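Local coordinates for protein maltose operon transcriptional repressor (Staphylococcus aureus subsp. aureus Mu50, PDB 3HCW) that probably represses transcription of the maltose operon, with a ligand-sensing region of the periplasmic-binding-protein type found in LacI-family regulators, at residues G11-G16 and F72-S77. Sequence-based numbering, arbitrary orientation.
Sequences GLVLKG and FILLYS
The carbonyl oxygen of Gly11 takes a hydrogen bond from Ile73 N at 2.9 Å, and the CA of Phe72 brings its C-H to the same oxygen at 3.1 Å. Two more backbone bonds continue the parallel ladder: Val13 N gives to Ile73 O, and Leu75 N gives to Val13 O at 3.0 Å. One face carries Val13, Phe72 and Leu74. Val13 CG2, anti to its own carbonyl carbon, reaches both Phe72 CD1 and Leu74 CD2, each at 3.7 Å. The Phe72 ring comes alongside Gly11, its CE1 4.0 Å from Gly11 CA, in space that a side chain would take. On the other face, Leu12 and Ile73 run side by side, CD2 of Leu12 to CD1 of Ile73 at 4.0 Å. Helices 53-65 and 82-89 pack on the Val13 face and helix 25-39 on the Leu12 face. Past the strands, the side chains of Leu14 and Leu75 cross at an angle, Leu14 CD2 3.8 Å from Leu75 CD1. The Tyr76 ring passes near Val13 O, its OH hydrogen-bonded to Asp81 OD2, while Lys15 makes a cation-pi contact with Phe143 near a bound glycerol, probably from the crystallisation liquor. Backbone bonds thus join two neighbouring parallel strands of a Rossmann-like lobe, apolar side chains pack on both faces, and polar groups gather beyond the C-terminal ends, where this family's fold would place its ligand cleft.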
ATOM      1  N   GLY A  11      -5.064   2.193 -22.374  1.00 40.63           N
ATOM      2  CA  GLY A  11      -5.552   1.109 -21.524  1.00 41.17           C
ATOM      3  C   GLY A  11      -4.409   0.400 -20.815  1.00 42.46           C
ATOM      4  O   GLY A  11      -3.442  -0.027 -21.444  1.00 41.57           O
ATOM      5  N   LEU A  12      -4.511   0.283 -19.498  1.00 43.90           N
ATOM      6  CA  LEU A  12      -3.482  -0.379 -18.701  1.00 39.36           C
ATOM      7  C   LEU A  12      -3.990  -1.730 -18.168  1.00 41.88           C
ATOM      8  O   LEU A  12      -4.798  -1.765 -17.237  1.00 39.12           O
ATOM      9  CB  LEU A  12      -3.043   0.533 -17.551  1.00 28.63           C
ATOM     10  CG  LEU A  12      -2.859   2.023 -17.901  1.00 40.37           C
ATOM     11  CD1 LEU A  12      -2.568   2.826 -16.663  1.00 21.74           C
ATOM     12  CD2 LEU A  12      -1.783   2.278 -18.957  1.00 28.77           C
ATOM     13  N   VAL A  13      -3.513  -2.831 -18.754  1.00 34.13           N
ATOM     14  CA  VAL A  13      -3.939  -4.180 -18.333  1.00 44.45           C
ATOM     15  C   VAL A  13      -3.208  -4.735 -17.098  1.00 52.00           C
ATOM     16  O   VAL A  13      -2.000  -4.991 -17.128  1.00 52.02           O
ATOM     17  CB  VAL A  13      -3.848  -5.211 -19.483  1.00 47.76           C
ATOM     18  CG1 VAL A  13      -4.543  -6.518 -19.084  1.00 45.43           C
ATOM     19  CG2 VAL A  13      -4.472  -4.655 -20.747  1.00 49.63           C
ATOM     20  N   LEU A  14      -3.973  -4.926 -16.026  1.00 55.68           N
ATOM     21  CA  LEU A  14      -3.494  -5.494 -14.768  1.00 61.61           C
ATOM     22  C   LEU A  14      -3.730  -7.008 -14.705  1.00 68.22           C
ATOM     23  O   LEU A  14      -4.565  -7.553 -15.435  1.00 58.91           O
ATOM     24  CB  LEU A  14      -4.213  -4.826 -13.590  1.00 62.84           C
ATOM     25  CG  LEU A  14      -3.625  -3.675 -12.765  1.00 66.13           C
ATOM     26  CD1 LEU A  14      -2.751  -4.218 -11.650  1.00 76.84           C
ATOM     27  CD2 LEU A  14      -2.875  -2.652 -13.599  1.00 68.91           C
ATOM     28  N   LYS A  15      -2.988  -7.667 -13.815  1.00 76.66           N
ATOM     29  CA  LYS A  15      -3.096  -9.106 -13.551  1.00 83.87           C
ATOM     30  C   LYS A  15      -4.393  -9.443 -12.795  1.00 87.87           C
ATOM     31  O   LYS A  15      -5.092 -10.403 -13.137  1.00 86.38           O
ATOM     32  CB  LYS A  15      -1.869  -9.555 -12.745  1.00 83.92           C
ATOM     33  CG  LYS A  15      -1.699 -11.059 -12.548  1.00 85.87           C
ATOM     34  CD  LYS A  15      -0.923 -11.362 -11.252  1.00 79.00           C
ATOM     35  CE  LYS A  15       0.524 -10.869 -11.308  1.00 70.13           C
ATOM     36  NZ  LYS A  15       1.238 -11.056 -10.017  1.00 63.55           N
ATOM     37  N   GLY A  16      -4.701  -8.643 -11.771  1.00 91.91           N
ATOM     38  CA  GLY A  16      -5.923  -8.792 -10.973  1.00 95.10           C
ATOM     39  C   GLY A  16      -6.303  -7.528 -10.213  1.00 98.45           C
ATOM     40  O   GLY A  16      -5.588  -6.522 -10.262  1.00 98.27           O
ATOM     41  N   PHE A  72      -2.261   0.174 -25.478  1.00 39.19           N
ATOM     42  CA  PHE A  72      -2.244  -0.578 -24.233  1.00 37.53           C
ATOM     43  C   PHE A  72      -0.857  -0.678 -23.638  1.00 34.65           C
ATOM     44  O   PHE A  72       0.143  -0.554 -24.334  1.00 36.67           O
ATOM     45  CB  PHE A  72      -2.784  -1.981 -24.466  1.00 41.79           C
ATOM     46  CG  PHE A  72      -4.269  -2.044 -24.556  1.00 40.51           C
ATOM     47  CD1 PHE A  72      -5.028  -2.205 -23.411  1.00 23.62           C
ATOM     48  CD2 PHE A  72      -4.913  -1.931 -25.785  1.00 41.79           C
ATOM     49  CE1 PHE A  72      -6.423  -2.277 -23.473  1.00 48.82           C
ATOM     50  CE2 PHE A  72      -6.298  -2.003 -25.863  1.00 37.64           C
ATOM     51  CZ  PHE A  72      -7.058  -2.183 -24.701  1.00 38.28           C
ATOM     52  N   ILE A  73      -0.806  -0.892 -22.337  1.00 36.64           N
ATOM     53  CA  ILE A  73       0.430  -1.254 -21.667  1.00 39.03           C
ATOM     54  C   ILE A  73       0.076  -2.473 -20.826  1.00 44.10           C
ATOM     55  O   ILE A  73      -0.712  -2.355 -19.883  1.00 50.27           O
ATOM     56  CB  ILE A  73       0.967  -0.101 -20.769  1.00 38.97           C
ATOM     57  CG1 ILE A  73       1.294   1.154 -21.595  1.00 35.80           C
ATOM     58  CG2 ILE A  73       2.193  -0.548 -19.990  1.00 27.33           C
ATOM     59  CD1 ILE A  73       1.840   2.310 -20.765  1.00 42.04           C
ATOM     60  N   LEU A  74       0.605  -3.645 -21.199  1.00 44.87           N
ATOM     61  CA  LEU A  74       0.439  -4.864 -20.387  1.00 30.47           C
ATOM     62  C   LEU A  74       1.384  -4.799 -19.200  1.00 36.73           C
ATOM     63  O   LEU A  74       2.599  -4.722 -19.376  1.00 42.61           O
ATOM     64  CB  LEU A  74       0.744  -6.128 -21.190  1.00 39.78           C
ATOM     65  CG  LEU A  74      -0.037  -6.424 -22.470  1.00 50.05           C
ATOM     66  CD1 LEU A  74       0.362  -7.770 -23.009  1.00 49.73           C
ATOM     67  CD2 LEU A  74      -1.504  -6.409 -22.200  1.00 60.73           C
ATOM     68  N   LEU A  75       0.826  -4.835 -17.993  1.00 38.11           N
ATOM     69  CA  LEU A  75       1.613  -4.687 -16.768  1.00 36.47           C
ATOM     70  C   LEU A  75       2.177  -6.006 -16.221  1.00 43.00           C
ATOM     71  O   LEU A  75       2.514  -6.095 -15.042  1.00 41.65           O
ATOM     72  CB  LEU A  75       0.799  -4.013 -15.670  1.00 35.08           C
ATOM     73  CG  LEU A  75       0.390  -2.536 -15.604  1.00 40.85           C
ATOM     74  CD1 LEU A  75       0.833  -1.986 -14.256  1.00 56.53           C
ATOM     75  CD2 LEU A  75       0.952  -1.694 -16.683  1.00 29.39           C
ATOM     76  N   TYR A  76       2.283  -7.016 -17.080  1.00 45.21           N
ATOM     77  CA  TYR A  76       2.890  -8.294 -16.721  1.00 47.81           C
ATOM     78  C   TYR A  76       3.399  -8.979 -17.988  1.00 42.44           C
ATOM     79  O   TYR A  76       3.018  -8.604 -19.091  1.00 44.65           O
ATOM     80  CB  TYR A  76       1.878  -9.191 -15.990  1.00 52.14           C
ATOM     81  CG  TYR A  76       0.731  -9.633 -16.863  1.00 62.37           C
ATOM     82  CD1 TYR A  76      -0.430  -8.867 -16.963  1.00 70.76           C
ATOM     83  CD2 TYR A  76       0.807 -10.821 -17.597  1.00 57.04           C
ATOM     84  CE1 TYR A  76      -1.478  -9.269 -17.774  1.00 73.51           C
ATOM     85  CE2 TYR A  76      -0.226 -11.223 -18.408  1.00 68.81           C
ATOM     86  CZ  TYR A  76      -1.364 -10.446 -18.489  1.00 70.12           C
ATOM     87  OH  TYR A  76      -2.387 -10.861 -19.286  1.00 74.98           O
ATOM     88  N   SER A  77       4.248  -9.990 -17.819  1.00 51.56           N
ATOM     89  CA  SER A  77       4.709 -10.819 -18.933  1.00 52.12           C
ATOM     90  C   SER A  77       4.460 -12.294 -18.625  1.00 55.09           C
ATOM     91  O   SER A  77       4.807 -12.783 -17.545  1.00 55.93           O
ATOM     92  CB  SER A  77       6.197 -10.578 -19.196  1.00 55.52           C
ATOM     93  OG  SER A  77       6.644 -11.296 -20.332  1.00 67.39           O
TER